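Local coordinates for protein Exo beta-1,2-glucooligosaccharide sophorohydrolase (non-reducing end) (Parabacteroides distasonis ATCC 8503, PDB 5Z06) that hydrolyses linear beta-1,2-glucan and beta-1,2-glucooligosaccharides of four or more glucose units, releasing sophorose from the non-reducing end, at residues A310-P315 and L662-N667; M320-A325 and V368-D373. One frame throughout, in Å; residues are numbered along the deposited sequence.

Interaction 1 of 2, residues A310-P315 and L662-N667; sequences ARENIP and LFMGLN
Met664 and Asn313 meet as the non-hydrogen-bonded pair of a short antiparallel ladder, the sulfur of Met664 (SD) lying 3.8 Å from Asn313 CB. The methionine chain leaves with CG anti to the backbone N (chi1 -164°) and bends at chi2, and its methyl CE comes to rest 3.3 Å from Glu312 OE2. Glu312 and Met664 thus run side by side and point the same way, the methyl packed against the OE2 side of a carboxylate that also forms a salt bridge with Arg76. Asn313 ND2 lies 3.6 Å from Leu662 CD2 and gives a hydrogen bond to Arg76 O. Leu662 also sets CB 4.2 Å from Pro315 CD, the two side chains crossing at about a right angle just after the cis peptide bond that precedes the proline. Between Ile314 and Phe663, the hydrogen-bonded pair, N-H and C=O are exchanged in both directions through nearly straight bonds. Beyond the ladder, Gly665 N donates to Glu312 O at 2.9 Å from above the carbonyl plane. A side chain on Gly665 would run into Arg311 O, which lies only 3.5 Å from Gly665 CA. A water donates to Glu312 OE1 (2.7 Å) and accepts from Leu666 N, tying the carboxylate to the backbone at Leu666. Strand 663-664 of the ladder runs on into helix 665-680, while strand 320-322 packs against the side chain of Glu312.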
loop_
_atom_site.group_PDB
_atom_site.type_symbol
_atom_site.label_atom_id
_atom_site.label_comp_id
_atom_site.label_asym_id
_atom_site.label_seq_id
_atom_site.Cartn_x
_atom_site.Cartn_y
_atom_site.Cartn_z
ATOM N N ALA A 310 3.056 10.201 7.469
ATOM C CA ALA A 310 2.589 9.192 6.554
ATOM C C ALA A 310 1.979 8.037 7.280
ATOM O O ALA A 310 2.596 7.449 8.150
ATOM C CB ALA A 310 3.721 8.693 5.675
ATOM N N ARG A 311 0.774 7.688 6.872
ATOM C CA ARG A 311 0.171 6.499 7.349
ATOM C C ARG A 311 0.914 5.277 6.831
ATOM O O ARG A 311 1.505 5.302 5.762
ATOM C CB ARG A 311 -1.313 6.494 6.980
ATOM C CG ARG A 311 -2.034 7.485 7.861
ATOM C CD ARG A 311 -3.516 7.327 7.873
ATOM N NE ARG A 311 -4.094 8.304 6.992
ATOM C CZ ARG A 311 -4.956 9.270 7.308
ATOM N NH1 ARG A 311 -5.464 9.438 8.522
ATOM N NH2 ARG A 311 -5.344 10.063 6.333
ATOM N N GLU A 312 0.914 4.223 7.622
ATOM C CA GLU A 312 1.494 2.975 7.190
ATOM C C GLU A 312 0.900 2.553 5.858
ATOM O O GLU A 312 1.616 2.150 4.955
ATOM C CB GLU A 312 1.248 1.889 8.221
ATOM C CG GLU A 312 1.611 0.471 7.784
ATOM C CD GLU A 312 3.085 0.200 7.589
ATOM O OE1 GLU A 312 3.902 1.148 7.456
ATOM O OE2 GLU A 312 3.435 -1.011 7.578
ATOM N N ASN A 313 -0.416 2.622 5.767
ATOM C CA ASN A 313 -1.108 2.263 4.539
ATOM C C ASN A 313 -2.518 2.812 4.581
ATOM O O ASN A 313 -3.046 3.084 5.657
ATOM C CB ASN A 313 -1.145 0.731 4.317
ATOM C CG ASN A 313 -1.883 0.005 5.405
ATOM O OD1 ASN A 313 -1.366 -0.148 6.515
ATOM N ND2 ASN A 313 -3.113 -0.414 5.114
ATOM N N ILE A 314 -3.099 2.943 3.392
ATOM C CA ILE A 314 -4.485 3.377 3.195
ATOM C C ILE A 314 -5.148 2.383 2.227
ATOM O O ILE A 314 -4.609 2.141 1.124
ATOM C CB ILE A 314 -4.536 4.819 2.639
ATOM C CG1 ILE A 314 -3.699 5.767 3.535
ATOM C CG2 ILE A 314 -5.976 5.310 2.499
ATOM C CD1 ILE A 314 -3.702 7.228 3.084
ATOM N N PRO A 315 -6.273 1.779 2.617
ATOM C CA PRO A 315 -6.895 1.957 3.916
ATOM C C PRO A 315 -6.190 1.129 4.968
ATOM O O PRO A 315 -5.942 -0.065 4.763
ATOM C CB PRO A 315 -8.301 1.431 3.698
ATOM C CG PRO A 315 -8.150 0.375 2.638
ATOM C CD PRO A 315 -7.059 0.875 1.751
ATOM N N LEU A 662 -4.608 -1.619 -1.260
ATOM C CA LEU A 662 -4.050 -0.518 -0.494
ATOM C C LEU A 662 -3.000 0.261 -1.258
ATOM O O LEU A 662 -2.462 -0.188 -2.283
ATOM C CB LEU A 662 -3.472 -1.019 0.860
ATOM C CG LEU A 662 -2.489 -2.189 0.916
ATOM C CD1 LEU A 662 -1.113 -1.821 0.391
ATOM C CD2 LEU A 662 -2.329 -2.637 2.352
ATOM N N PHE A 663 -2.725 1.434 -0.715
ATOM C CA PHE A 663 -1.543 2.180 -1.011
ATOM C C PHE A 663 -0.687 2.143 0.227
ATOM O O PHE A 663 -1.179 2.303 1.360
ATOM C CB PHE A 663 -1.914 3.608 -1.341
ATOM C CG PHE A 663 -2.844 3.705 -2.487
ATOM C CD1 PHE A 663 -2.359 3.673 -3.776
ATOM C CD2 PHE A 663 -4.214 3.764 -2.272
ATOM C CE1 PHE A 663 -3.226 3.722 -4.846
ATOM C CE2 PHE A 663 -5.083 3.831 -3.335
ATOM C CZ PHE A 663 -4.594 3.804 -4.626
ATOM N N MET A 664 0.603 2.002 0.013
ATOM C CA MET A 664 1.527 1.737 1.105
ATOM C C MET A 664 2.410 2.960 1.272
ATOM O O MET A 664 2.959 3.449 0.306
ATOM C CB MET A 664 2.353 0.518 0.745
ATOM C CG MET A 664 3.075 -0.103 1.902
ATOM S SD MET A 664 1.983 -0.998 3.006
ATOM C CE MET A 664 3.210 -1.307 4.275
ATOM N N GLY A 665 2.525 3.442 2.509
ATOM C CA GLY A 665 3.373 4.597 2.842
ATOM C C GLY A 665 4.805 4.422 2.394
ATOM O O GLY A 665 5.434 5.376 1.910
ATOM N N LEU A 666 5.331 3.214 2.576
ATOM C CA LEU A 666 6.690 2.920 2.160
ATOM C C LEU A 666 6.901 3.001 0.660
ATOM O O LEU A 666 8.025 3.252 0.225
ATOM C CB LEU A 666 7.099 1.506 2.591
ATOM C CG LEU A 666 7.458 1.236 4.037
ATOM C CD1 LEU A 666 7.646 -0.257 4.158
ATOM C CD2 LEU A 666 8.735 1.964 4.413
ATOM N N ASN A 667 5.865 2.734 -0.128
ATOM C CA ASN A 667 6.054 2.475 -1.554
ATOM C C ASN A 667 5.728 3.642 -2.467
ATOM O O ASN A 667 6.190 3.680 -3.609
ATOM C CB ASN A 667 5.253 1.240 -1.959
ATOM C CG ASN A 667 5.798 -0.035 -1.320
ATOM O OD1 ASN A 667 6.918 -0.043 -0.860
ATOM N ND2 ASN A 667 5.019 -1.107 -1.308
HETATM O O HOH W 1 4.123 1.944 4.886
#

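Interaction 2 of 2, residues M320-A325 and V368-D373; sequences MIATGA and VSHFID
The side chain of Met320 crosses that of Phe371 obliquely in a Met-aromatic contact, with SD 4.5 Å from the ring centroid and 38° off the ring normal. Met320 is extended through chi2 and turns only at chi3 (75°), which brings CE to 3.7 Å from Phe371 CD1. Ala322 adds its CB near CE1 of the same ring. One face of the phenylalanine is taken by His370, whose CD2 stands 3.3 Å above the plane, offset toward the rim, while Phe371 CE2 lies over the centre of the imidazole. Phe382 and Phe383 meet the Phe371 ring edge-to-face. An alanine in place of Met320 would probably open a gap beside Phe371 where SD and CE pack, leaving that side of the ring less supported. Ile321 and Ile372 occupy the other side of the sheet, lying side by side and pointing the same way, with CD1 of Ile321 4.0 Å from CB of Ile372. Thr323 meets Ile372 at about a right angle, and the packing is tight there, Thr323 CG2 being 3.3 Å from Ile372 CD1. The hydroxyl of Thr323 sits between two carbonyls, 2.7 Å from Ser369 O and 3.0 Å from His370 O, and its single proton could serve either. The backbones of Ile321 and Ile372 bond in both directions, and Thr323 N adds a bond to His370 O (165° at the hydrogen) just past Ala322, the N-cap of helix 323-338. These directional bonds fix the register of strand and helix start, while the sulfur-aromatic face and the aliphatic face fill the space on either side.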
loop_
_atom_site.group_PDB
_atom_site.type_symbol
_atom_site.label_atom_id
_atom_site.label_comp_id
_atom_site.label_asym_id
_atom_site.label_seq_id
_atom_site.Cartn_x
_atom_site.Cartn_y
_atom_site.Cartn_z
ATOM N N MET A 320 -2.238 5.751 12.796
ATOM C CA MET A 320 -0.894 5.274 12.943
ATOM C C MET A 320 -0.057 5.725 11.779
ATOM O O MET A 320 -0.359 5.404 10.635
ATOM C CB MET A 320 -0.886 3.756 13.030
ATOM C CG MET A 320 0.447 3.177 13.374
ATOM S SD MET A 320 0.318 1.390 13.390
ATOM C CE MET A 320 0.263 1.034 11.630
ATOM N N ILE A 321 1.014 6.442 12.091
ATOM C CA ILE A 321 2.010 6.826 11.103
ATOM C C ILE A 321 3.221 5.937 11.186
ATOM O O ILE A 321 3.522 5.354 12.222
ATOM C CB ILE A 321 2.365 8.322 11.142
ATOM C CG1 ILE A 321 3.043 8.760 12.440
ATOM C CG2 ILE A 321 1.122 9.132 10.866
ATOM C CD1 ILE A 321 4.548 8.802 12.358
ATOM N N ALA A 322 3.852 5.759 10.036
ATOM C CA ALA A 322 5.070 4.972 9.917
ATOM C C ALA A 322 6.178 6.000 9.743
ATOM O O ALA A 322 6.100 6.857 8.870
ATOM C CB ALA A 322 4.998 4.045 8.723
ATOM N N THR A 323 7.186 5.934 10.602
ATOM C CA THR A 323 8.201 6.952 10.628
ATOM C C THR A 323 9.143 6.880 9.453
ATOM O O THR A 323 9.565 7.915 8.964
ATOM C CB THR A 323 9.000 6.851 11.925
ATOM O OG1 THR A 323 9.415 5.503 12.082
ATOM C CG2 THR A 323 8.112 7.259 13.079
ATOM N N GLY A 324 9.490 5.678 8.993
ATOM C CA GLY A 324 10.324 5.564 7.782
ATOM C C GLY A 324 9.646 6.071 6.519
ATOM O O GLY A 324 10.218 6.872 5.774
ATOM N N ALA A 325 8.420 5.610 6.292
ATOM C CA ALA A 325 7.601 6.097 5.206
ATOM C C ALA A 325 7.398 7.597 5.301
ATOM O O ALA A 325 7.257 8.294 4.297
ATOM C CB ALA A 325 6.258 5.401 5.258
ATOM N N VAL A 368 13.211 7.264 17.024
ATOM C CA VAL A 368 11.774 7.082 17.046
ATOM C C VAL A 368 11.462 5.624 16.813
ATOM O O VAL A 368 12.277 4.854 16.293
ATOM C CB VAL A 368 11.028 7.953 15.995
ATOM C CG1 VAL A 368 11.172 9.426 16.306
ATOM C CG2 VAL A 368 11.488 7.661 14.564
ATOM N N SER A 369 10.258 5.254 17.201
ATOM C CA SER A 369 9.706 3.965 16.846
ATOM C C SER A 369 9.256 3.958 15.383
ATOM O O SER A 369 9.126 4.998 14.738
ATOM C CB SER A 369 8.492 3.671 17.715
ATOM O OG SER A 369 7.519 4.681 17.569
ATOM N N HIS A 370 8.998 2.757 14.899
ATOM C CA HIS A 370 8.511 2.533 13.568
ATOM C C HIS A 370 7.153 3.183 13.410
ATOM O O HIS A 370 6.896 3.862 12.430
ATOM C CB HIS A 370 8.365 1.038 13.345
ATOM C CG HIS A 370 8.129 0.644 11.928
ATOM N ND1 HIS A 370 8.485 -0.602 11.463
ATOM C CD2 HIS A 370 7.582 1.302 10.876
ATOM C CE1 HIS A 370 8.154 -0.696 10.187
ATOM N NE2 HIS A 370 7.619 0.448 9.800
ATOM N N PHE A 371 6.287 2.926 14.383
ATOM C CA PHE A 371 4.930 3.391 14.335
ATOM C C PHE A 371 4.639 4.286 15.505
ATOM O O PHE A 371 5.052 4.007 16.636
ATOM C CB PHE A 371 4.009 2.215 14.321
ATOM C CG PHE A 371 4.255 1.311 13.176
ATOM C CD1 PHE A 371 3.852 1.684 11.897
ATOM C CD2 PHE A 371 4.900 0.091 13.352
ATOM C CE1 PHE A 371 4.082 0.848 10.811
ATOM C CE2 PHE A 371 5.115 -0.753 12.280
ATOM C CZ PHE A 371 4.693 -0.380 11.001
ATOM N N ILE A 372 3.956 5.382 15.207
ATOM C CA ILE A 372 3.509 6.320 16.204
ATOM C C ILE A 372 2.043 6.636 15.930
ATOM O O ILE A 372 1.598 6.685 14.772
ATOM C CB ILE A 372 4.333 7.604 16.168
ATOM C CG1 ILE A 372 5.834 7.283 16.055
ATOM C CG2 ILE A 372 4.027 8.442 17.401
ATOM C CD1 ILE A 372 6.741 8.495 15.863
ATOM N N ASP A 373 1.295 6.842 16.998
ATOM C CA ASP A 373 -0.070 7.292 16.878
ATOM C C ASP A 373 0.042 8.793 16.668
ATOM O O ASP A 373 0.496 9.520 17.544
ATOM C CB ASP A 373 -0.891 6.905 18.123
ATOM C CG ASP A 373 -2.351 7.283 18.013
ATOM O OD1 ASP A 373 -2.678 8.355 17.467
ATOM O OD2 ASP A 373 -3.187 6.514 18.503
#

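Overall arrangement
Interactions 1 and 2 are both buried two-stranded antiparallel ladders, and in each a strand runs straight into a helix: 663-664 into 665-680, and 320-322 into 323-338. Interaction 1 lies near the centre of the chain, joins segments far apart in sequence, and is the more polar, with a carboxylate, an amide and a bridging water. Interaction 2, about 15 Å from the chain centre, links segments much closer in sequence and relies more on aromatic and aliphatic packing, with its polar part at Thr323. Their centres are about 11 Å apart, and they touch: Ala310 O probably accepts a hydrogen bond from Ala322 N, and Ala325 CB packs on Gly665, so helix 323-338 comes up against segment 662-667.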